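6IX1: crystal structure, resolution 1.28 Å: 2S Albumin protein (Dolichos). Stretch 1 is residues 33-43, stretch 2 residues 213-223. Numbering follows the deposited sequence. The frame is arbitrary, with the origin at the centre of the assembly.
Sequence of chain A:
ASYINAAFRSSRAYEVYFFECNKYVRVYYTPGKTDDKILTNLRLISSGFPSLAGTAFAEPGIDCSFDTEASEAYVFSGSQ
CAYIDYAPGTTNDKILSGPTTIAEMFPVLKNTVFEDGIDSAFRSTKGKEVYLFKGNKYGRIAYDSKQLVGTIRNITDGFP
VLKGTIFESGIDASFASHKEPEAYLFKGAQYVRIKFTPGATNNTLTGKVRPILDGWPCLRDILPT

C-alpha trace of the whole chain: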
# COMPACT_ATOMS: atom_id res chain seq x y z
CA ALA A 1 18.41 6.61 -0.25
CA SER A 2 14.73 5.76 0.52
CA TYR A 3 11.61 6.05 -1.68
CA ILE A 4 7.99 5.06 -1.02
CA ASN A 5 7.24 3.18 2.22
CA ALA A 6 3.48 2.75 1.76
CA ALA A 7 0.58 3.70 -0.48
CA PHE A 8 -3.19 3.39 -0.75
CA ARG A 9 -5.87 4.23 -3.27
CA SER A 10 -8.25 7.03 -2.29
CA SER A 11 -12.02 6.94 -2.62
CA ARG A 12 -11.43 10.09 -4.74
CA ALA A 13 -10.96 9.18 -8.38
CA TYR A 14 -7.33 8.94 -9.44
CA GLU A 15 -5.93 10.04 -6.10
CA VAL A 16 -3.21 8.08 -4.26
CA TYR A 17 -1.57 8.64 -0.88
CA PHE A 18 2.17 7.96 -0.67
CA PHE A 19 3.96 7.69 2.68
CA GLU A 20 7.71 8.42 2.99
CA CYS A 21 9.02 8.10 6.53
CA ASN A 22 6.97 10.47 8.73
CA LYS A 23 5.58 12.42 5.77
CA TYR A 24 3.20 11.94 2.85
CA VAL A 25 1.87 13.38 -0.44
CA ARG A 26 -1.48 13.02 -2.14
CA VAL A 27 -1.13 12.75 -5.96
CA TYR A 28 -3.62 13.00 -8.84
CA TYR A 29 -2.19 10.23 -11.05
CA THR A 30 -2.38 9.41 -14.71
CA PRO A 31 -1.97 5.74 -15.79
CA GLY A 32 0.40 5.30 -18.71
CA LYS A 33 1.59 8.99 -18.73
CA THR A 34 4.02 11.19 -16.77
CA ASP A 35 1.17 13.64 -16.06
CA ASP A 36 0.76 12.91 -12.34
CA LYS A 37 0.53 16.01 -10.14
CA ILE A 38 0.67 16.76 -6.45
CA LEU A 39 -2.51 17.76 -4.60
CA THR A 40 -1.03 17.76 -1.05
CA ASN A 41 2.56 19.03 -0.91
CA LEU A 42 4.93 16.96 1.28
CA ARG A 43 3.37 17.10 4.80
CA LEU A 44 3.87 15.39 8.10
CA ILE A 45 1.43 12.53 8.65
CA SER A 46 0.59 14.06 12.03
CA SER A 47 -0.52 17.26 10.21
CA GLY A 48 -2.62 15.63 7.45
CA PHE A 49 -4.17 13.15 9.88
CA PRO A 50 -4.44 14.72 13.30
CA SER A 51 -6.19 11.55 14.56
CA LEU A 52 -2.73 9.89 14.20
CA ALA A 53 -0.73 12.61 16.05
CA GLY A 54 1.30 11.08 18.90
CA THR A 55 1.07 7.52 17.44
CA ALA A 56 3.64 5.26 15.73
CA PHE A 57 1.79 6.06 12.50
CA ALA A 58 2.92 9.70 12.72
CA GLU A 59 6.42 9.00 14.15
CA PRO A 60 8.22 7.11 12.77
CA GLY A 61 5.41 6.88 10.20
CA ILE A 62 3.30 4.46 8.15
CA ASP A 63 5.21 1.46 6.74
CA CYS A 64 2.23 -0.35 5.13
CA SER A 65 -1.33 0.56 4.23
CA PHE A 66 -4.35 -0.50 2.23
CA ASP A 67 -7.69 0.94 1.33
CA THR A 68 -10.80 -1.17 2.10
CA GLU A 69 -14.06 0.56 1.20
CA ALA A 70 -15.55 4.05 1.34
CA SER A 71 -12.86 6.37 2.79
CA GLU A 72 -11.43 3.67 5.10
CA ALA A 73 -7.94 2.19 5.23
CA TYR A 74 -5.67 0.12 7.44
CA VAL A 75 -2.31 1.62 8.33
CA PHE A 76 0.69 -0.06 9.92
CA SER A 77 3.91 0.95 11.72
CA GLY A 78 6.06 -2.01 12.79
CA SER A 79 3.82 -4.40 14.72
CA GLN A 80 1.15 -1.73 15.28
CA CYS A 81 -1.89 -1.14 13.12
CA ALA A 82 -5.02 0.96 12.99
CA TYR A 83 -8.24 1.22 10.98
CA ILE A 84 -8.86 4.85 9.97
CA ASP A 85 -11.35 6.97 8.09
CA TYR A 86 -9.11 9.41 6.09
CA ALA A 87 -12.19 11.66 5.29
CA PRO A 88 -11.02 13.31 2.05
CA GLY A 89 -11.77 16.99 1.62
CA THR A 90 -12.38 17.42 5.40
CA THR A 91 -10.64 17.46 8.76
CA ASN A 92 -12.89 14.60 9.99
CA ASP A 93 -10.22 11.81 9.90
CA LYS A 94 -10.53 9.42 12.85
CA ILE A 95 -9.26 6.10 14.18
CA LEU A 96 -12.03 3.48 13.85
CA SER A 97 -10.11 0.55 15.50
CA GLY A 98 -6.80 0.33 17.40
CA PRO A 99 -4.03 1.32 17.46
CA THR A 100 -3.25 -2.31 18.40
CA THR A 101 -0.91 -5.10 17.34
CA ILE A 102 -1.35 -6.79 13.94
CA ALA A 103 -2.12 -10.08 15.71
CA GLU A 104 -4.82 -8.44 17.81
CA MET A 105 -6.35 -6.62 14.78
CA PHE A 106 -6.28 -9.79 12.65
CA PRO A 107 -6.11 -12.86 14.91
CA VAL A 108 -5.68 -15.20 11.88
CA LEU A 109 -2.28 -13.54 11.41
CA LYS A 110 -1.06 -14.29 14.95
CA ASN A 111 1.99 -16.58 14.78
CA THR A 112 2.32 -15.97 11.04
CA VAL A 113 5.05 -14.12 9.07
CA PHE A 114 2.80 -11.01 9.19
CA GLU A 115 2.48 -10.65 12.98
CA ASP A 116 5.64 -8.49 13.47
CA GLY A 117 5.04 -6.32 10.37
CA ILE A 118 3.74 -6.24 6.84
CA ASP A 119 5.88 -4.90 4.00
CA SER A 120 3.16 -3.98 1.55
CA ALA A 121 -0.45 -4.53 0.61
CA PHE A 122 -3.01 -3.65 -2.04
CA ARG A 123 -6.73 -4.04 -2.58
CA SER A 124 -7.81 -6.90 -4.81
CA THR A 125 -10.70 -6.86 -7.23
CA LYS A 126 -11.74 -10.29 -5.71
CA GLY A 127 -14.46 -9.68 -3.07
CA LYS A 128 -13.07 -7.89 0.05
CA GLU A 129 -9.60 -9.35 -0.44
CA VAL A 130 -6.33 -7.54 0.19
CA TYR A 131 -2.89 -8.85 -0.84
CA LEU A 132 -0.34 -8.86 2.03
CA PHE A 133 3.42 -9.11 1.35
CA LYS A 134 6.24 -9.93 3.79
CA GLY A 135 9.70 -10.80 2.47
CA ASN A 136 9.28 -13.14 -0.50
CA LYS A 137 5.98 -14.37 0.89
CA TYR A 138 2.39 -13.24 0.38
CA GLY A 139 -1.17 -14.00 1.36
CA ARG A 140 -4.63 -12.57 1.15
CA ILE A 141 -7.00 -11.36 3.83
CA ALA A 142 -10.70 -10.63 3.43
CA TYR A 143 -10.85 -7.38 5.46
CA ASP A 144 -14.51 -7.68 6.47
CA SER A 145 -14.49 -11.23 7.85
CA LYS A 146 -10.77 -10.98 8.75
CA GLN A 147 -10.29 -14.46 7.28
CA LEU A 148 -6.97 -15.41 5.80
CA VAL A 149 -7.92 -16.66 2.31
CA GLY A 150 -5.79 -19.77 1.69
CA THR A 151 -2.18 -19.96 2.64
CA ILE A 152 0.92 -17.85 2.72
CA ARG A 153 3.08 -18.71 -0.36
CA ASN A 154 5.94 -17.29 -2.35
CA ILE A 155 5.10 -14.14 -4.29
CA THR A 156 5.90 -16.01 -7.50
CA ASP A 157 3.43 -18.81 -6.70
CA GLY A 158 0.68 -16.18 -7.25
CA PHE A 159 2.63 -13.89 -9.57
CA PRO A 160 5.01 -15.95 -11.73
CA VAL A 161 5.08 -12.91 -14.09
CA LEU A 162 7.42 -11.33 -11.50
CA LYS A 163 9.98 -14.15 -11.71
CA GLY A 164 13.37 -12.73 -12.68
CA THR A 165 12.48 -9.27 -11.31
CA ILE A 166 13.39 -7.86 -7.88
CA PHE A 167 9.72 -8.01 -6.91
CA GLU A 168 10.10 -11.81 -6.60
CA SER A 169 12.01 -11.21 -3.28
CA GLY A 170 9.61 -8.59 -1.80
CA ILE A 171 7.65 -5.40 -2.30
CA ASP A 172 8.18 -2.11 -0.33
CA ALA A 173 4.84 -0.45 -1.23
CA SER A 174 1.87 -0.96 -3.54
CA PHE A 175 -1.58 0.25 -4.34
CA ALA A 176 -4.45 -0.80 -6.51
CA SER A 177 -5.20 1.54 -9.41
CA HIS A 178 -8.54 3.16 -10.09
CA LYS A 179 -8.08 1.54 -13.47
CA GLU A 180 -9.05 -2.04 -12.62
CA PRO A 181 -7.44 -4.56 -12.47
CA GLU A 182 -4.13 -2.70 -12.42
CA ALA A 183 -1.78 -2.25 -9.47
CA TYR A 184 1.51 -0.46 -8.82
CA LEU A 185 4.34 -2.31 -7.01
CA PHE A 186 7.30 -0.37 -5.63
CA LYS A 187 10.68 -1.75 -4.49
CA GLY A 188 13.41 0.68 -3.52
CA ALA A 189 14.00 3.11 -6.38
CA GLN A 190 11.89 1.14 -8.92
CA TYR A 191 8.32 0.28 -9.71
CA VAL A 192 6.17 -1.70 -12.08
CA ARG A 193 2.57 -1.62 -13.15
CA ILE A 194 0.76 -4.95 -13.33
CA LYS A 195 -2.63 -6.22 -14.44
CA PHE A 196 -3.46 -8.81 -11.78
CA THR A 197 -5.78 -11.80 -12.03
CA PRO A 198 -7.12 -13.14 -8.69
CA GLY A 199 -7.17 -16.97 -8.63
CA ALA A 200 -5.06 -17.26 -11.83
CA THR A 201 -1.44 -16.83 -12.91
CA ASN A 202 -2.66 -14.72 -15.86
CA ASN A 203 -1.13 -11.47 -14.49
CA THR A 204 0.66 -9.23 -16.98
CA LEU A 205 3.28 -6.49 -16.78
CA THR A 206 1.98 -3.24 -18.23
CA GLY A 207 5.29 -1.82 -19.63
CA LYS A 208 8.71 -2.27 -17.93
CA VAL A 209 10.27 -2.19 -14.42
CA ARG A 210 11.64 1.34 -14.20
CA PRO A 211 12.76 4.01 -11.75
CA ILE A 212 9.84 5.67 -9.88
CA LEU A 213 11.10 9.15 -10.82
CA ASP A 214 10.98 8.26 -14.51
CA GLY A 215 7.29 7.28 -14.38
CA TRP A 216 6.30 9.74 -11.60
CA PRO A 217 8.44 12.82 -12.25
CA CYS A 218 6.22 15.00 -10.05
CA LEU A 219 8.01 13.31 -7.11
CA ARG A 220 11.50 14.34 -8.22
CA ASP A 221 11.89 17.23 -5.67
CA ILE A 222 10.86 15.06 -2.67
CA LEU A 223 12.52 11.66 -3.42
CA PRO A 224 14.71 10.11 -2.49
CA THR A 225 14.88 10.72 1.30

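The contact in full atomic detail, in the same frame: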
# COMPACT_ATOMS: atom_id res chain seq x y z
N LYS A 33 1.15 7.62 -18.35
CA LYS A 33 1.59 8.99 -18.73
C LYS A 33 2.37 9.58 -17.54
O LYS A 33 1.91 9.33 -16.44
CB LYS A 33 0.39 9.92 -19.08
CG LYS A 33 -0.74 9.41 -19.94
CD LYS A 33 -1.60 10.55 -20.19
CE LYS A 33 -1.55 11.04 -21.62
NZ LYS A 33 -2.57 10.38 -22.49
N THR A 34 3.30 10.48 -17.83
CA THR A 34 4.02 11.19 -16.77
C THR A 34 3.31 12.48 -16.40
O THR A 34 3.99 13.43 -16.09
CB THR A 34 5.44 11.49 -17.21
OG1 THR A 34 5.43 12.27 -18.41
CG2 THR A 34 6.21 10.22 -17.46
N ASP A 35 1.99 12.45 -16.28
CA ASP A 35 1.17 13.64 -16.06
C ASP A 35 0.62 13.71 -14.64
O ASP A 35 -0.21 14.53 -14.31
CB ASP A 35 0.03 13.74 -17.07
CG ASP A 35 0.52 14.10 -18.47
OD1 ASP A 35 1.65 14.67 -18.61
OD2 ASP A 35 -0.24 13.74 -19.39
N ASP A 36 1.16 12.88 -13.74
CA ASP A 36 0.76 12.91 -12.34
C ASP A 36 1.10 14.27 -11.74
O ASP A 36 2.17 14.78 -12.04
CB ASP A 36 1.40 11.80 -11.54
CG ASP A 36 1.69 10.57 -12.37
OD1 ASP A 36 2.79 10.60 -12.97
OD2 ASP A 36 0.81 9.65 -12.46
N LYS A 37 0.26 14.74 -10.82
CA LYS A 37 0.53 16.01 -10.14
C LYS A 37 0.19 15.91 -8.66
O LYS A 37 -0.79 15.26 -8.34
CB LYS A 37 -0.20 17.21 -10.81
CG LYS A 37 0.08 17.42 -12.27
CD LYS A 37 1.50 17.79 -12.60
CE LYS A 37 1.46 18.20 -14.08
NZ LYS A 37 2.77 18.20 -14.68
N ILE A 38 0.88 16.72 -7.90
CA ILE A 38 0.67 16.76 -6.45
C ILE A 38 -0.59 17.60 -6.15
O ILE A 38 -0.82 18.67 -6.73
CB ILE A 38 1.93 17.36 -5.79
CG1 ILE A 38 3.13 16.44 -5.99
CG2 ILE A 38 1.63 17.65 -4.33
CD1 ILE A 38 4.39 16.93 -5.40
N LEU A 39 -1.37 17.10 -5.20
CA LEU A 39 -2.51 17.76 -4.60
C LEU A 39 -2.22 18.20 -3.17
O LEU A 39 -2.72 19.22 -2.73
CB LEU A 39 -3.78 16.91 -4.62
CG LEU A 39 -4.26 16.49 -6.00
CD1 LEU A 39 -5.41 15.53 -5.88
CD2 LEU A 39 -4.70 17.72 -6.76
N THR A 40 -1.54 17.34 -2.41
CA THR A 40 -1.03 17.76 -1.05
C THR A 40 0.49 17.73 -1.08
O THR A 40 1.05 16.63 -1.26
CB THR A 40 -1.54 16.86 0.09
OG1 THR A 40 -2.95 16.99 0.13
CG2 THR A 40 -0.99 17.22 1.45
N ASN A 41 1.11 18.90 -1.00
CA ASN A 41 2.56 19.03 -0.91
C ASN A 41 3.05 18.24 0.33
O ASN A 41 2.38 18.13 1.34
CB ASN A 41 3.02 20.48 -0.87
CG ASN A 41 3.16 21.13 -2.22
OD1 ASN A 41 3.53 20.48 -3.21
ND2 ASN A 41 2.92 22.44 -2.25
N LEU A 42 4.30 17.79 0.25
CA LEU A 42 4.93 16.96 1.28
C LEU A 42 4.57 17.51 2.65
O LEU A 42 4.84 18.66 2.94
CB LEU A 42 6.42 16.89 1.10
CG LEU A 42 7.16 15.91 2.00
CD1 LEU A 42 6.82 14.48 1.69
CD2 LEU A 42 8.66 16.14 1.86
N ARG A 43 4.00 16.68 3.53
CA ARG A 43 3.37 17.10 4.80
C ARG A 43 3.64 16.03 5.81
O ARG A 43 3.54 14.85 5.47
CB ARG A 43 1.84 17.37 4.62
CG ARG A 43 1.05 17.89 5.78
CD ARG A 43 -0.33 18.20 5.22
NE ARG A 43 -1.21 18.88 6.14
CZ ARG A 43 -2.51 19.01 5.99
NH1 ARG A 43 -3.13 18.43 4.97
NH2 ARG A 43 -3.20 19.64 6.92
N LEU A 213 11.05 7.75 -10.37
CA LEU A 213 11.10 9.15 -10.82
C LEU A 213 11.02 9.26 -12.33
O LEU A 213 10.74 10.35 -12.84
CB LEU A 213 12.34 9.78 -10.22
CG LEU A 213 12.29 9.94 -8.71
CD1 LEU A 213 13.53 10.68 -8.26
CD2 LEU A 213 11.00 10.64 -8.29
N ASP A 214 11.23 8.20 -13.08
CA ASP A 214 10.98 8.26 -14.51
C ASP A 214 9.49 8.22 -14.86
O ASP A 214 9.04 8.87 -15.79
CB ASP A 214 11.76 7.17 -15.23
CG ASP A 214 13.29 7.43 -15.10
OD1 ASP A 214 13.71 8.56 -14.92
OD2 ASP A 214 14.06 6.52 -15.13
N GLY A 215 8.74 7.41 -14.12
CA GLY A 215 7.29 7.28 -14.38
C GLY A 215 6.43 8.31 -13.64
O GLY A 215 5.34 8.62 -14.08
N TRP A 216 6.98 8.81 -12.55
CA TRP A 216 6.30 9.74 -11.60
C TRP A 216 7.16 10.97 -11.36
O TRP A 216 7.63 11.24 -10.26
CB TRP A 216 6.04 9.01 -10.29
CG TRP A 216 5.08 7.87 -10.45
CD1 TRP A 216 5.37 6.60 -10.91
CD2 TRP A 216 3.71 7.82 -10.04
NE1 TRP A 216 4.25 5.82 -10.89
CE2 TRP A 216 3.21 6.52 -10.34
CE3 TRP A 216 2.88 8.71 -9.37
CZ2 TRP A 216 1.93 6.14 -10.05
CZ3 TRP A 216 1.59 8.35 -9.13
CH2 TRP A 216 1.11 7.09 -9.45
N PRO A 217 7.51 11.73 -12.43
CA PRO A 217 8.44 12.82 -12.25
C PRO A 217 7.99 13.95 -11.30
O PRO A 217 8.81 14.71 -10.83
CB PRO A 217 8.72 13.33 -13.64
CG PRO A 217 7.50 12.87 -14.43
CD PRO A 217 7.11 11.53 -13.83
N CYS A 218 6.71 13.96 -10.98
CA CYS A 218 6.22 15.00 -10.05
C CYS A 218 6.81 14.80 -8.65
O CYS A 218 6.72 15.72 -7.85
CB CYS A 218 4.68 15.12 -10.00
SG CYS A 218 3.87 13.72 -9.13
N LEU A 219 7.40 13.62 -8.40
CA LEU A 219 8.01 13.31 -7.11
C LEU A 219 9.50 13.65 -7.05
O LEU A 219 10.07 13.42 -6.01
CB LEU A 219 7.81 11.85 -6.78
CG LEU A 219 6.34 11.41 -6.70
CD1 LEU A 219 6.33 9.94 -6.39
CD2 LEU A 219 5.50 12.23 -5.71
N ARG A 220 10.04 14.21 -8.14
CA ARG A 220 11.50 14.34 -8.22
C ARG A 220 12.11 15.37 -7.24
O ARG A 220 13.34 15.29 -7.00
CB ARG A 220 11.94 14.66 -9.64
CG ARG A 220 11.60 16.04 -10.12
CD ARG A 220 11.82 16.19 -11.59
NE ARG A 220 11.60 17.55 -12.03
CZ ARG A 220 10.40 18.06 -12.20
NH1 ARG A 220 9.31 17.33 -11.94
NH2 ARG A 220 10.26 19.29 -12.63
N ASP A 221 11.36 16.25 -6.64
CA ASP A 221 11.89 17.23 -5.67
C ASP A 221 11.78 16.72 -4.24
O ASP A 221 12.31 17.38 -3.31
CB ASP A 221 11.25 18.61 -5.84
CG ASP A 221 11.69 19.19 -7.18
OD1 ASP A 221 12.84 18.98 -7.60
OD2 ASP A 221 10.85 19.87 -7.75
N ILE A 222 11.07 15.61 -4.04
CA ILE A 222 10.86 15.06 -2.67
C ILE A 222 11.54 13.71 -2.47
O ILE A 222 11.66 13.34 -1.31
CB ILE A 222 9.39 15.16 -2.24
CG1 ILE A 222 8.47 14.30 -3.09
CG2 ILE A 222 8.94 16.60 -2.24
CD1 ILE A 222 7.07 14.22 -2.52
N LEU A 223 11.84 12.98 -3.54
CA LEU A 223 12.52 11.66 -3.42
C LEU A 223 13.87 11.72 -4.09
O LEU A 223 14.07 12.42 -5.05
CB LEU A 223 11.76 10.51 -4.09
CG LEU A 223 10.44 10.22 -3.39
CD1 LEU A 223 9.61 9.22 -4.17
CD2 LEU A 223 10.70 9.83 -1.96
O HOH W 1 4.49 12.66 -12.41

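The two stretches, distant in sequence but adjacent in the fold, meet in a modest contact built from van der Waals packing and one bridging water, with no direct hydrogen bond between them. Asp 36 and Cys 218 lie at its centre, and each directs its CA-to-CB bond toward the opposing stretch. The Asp 36 O atom lies 3.3 Å from Cys 218 CB, and the side chains also meet, with Asp 36 CB 3.9 Å from Cys 218 SG. Water 1 links the same two residues: it accepts from Cys 218 N at 2.9 Å and lies within hydrogen-bonding distance of Asp 36 OD1 (2.7 Å) and Asp 36 O (3.2 Å). The water thus connects a backbone amide to an aspartate that does not reach it directly.

The Asp 36 carboxylate has two further neighbours. Its OD1 approaches Gly 215 O to 3.4 Å, but both atoms are acceptors and no hydrogen bond joins them. Its OD2, which is hydrogen-bonded elsewhere in the structure, sits over one face of the Trp 216 ring, 3.7 Å from Trp 216 CZ3. Although the CA-to-CB bond of Trp 216 points away, the indole extends back far enough to make this approach.

Packing continues to both sides of this centre. Thr 34 places CG2 3.6 Å from Asp 214 O and CB 3.7 Å from Pro 217 CG, so its side chain rests against the end of the helix and the start of the 3-10 segment. On the other side, Ile 38 also packs on Cys 218, its CD1 3.6 Å from Cys 218 O, while Ile 38 CG1 and Cys 218 SG form an apolar contact at 4.2 Å. Farther along, where the chain turns a corner, Leu 42 CD2 meets Ile 222 CG2 at 4.1 Å in a separate apolar contact.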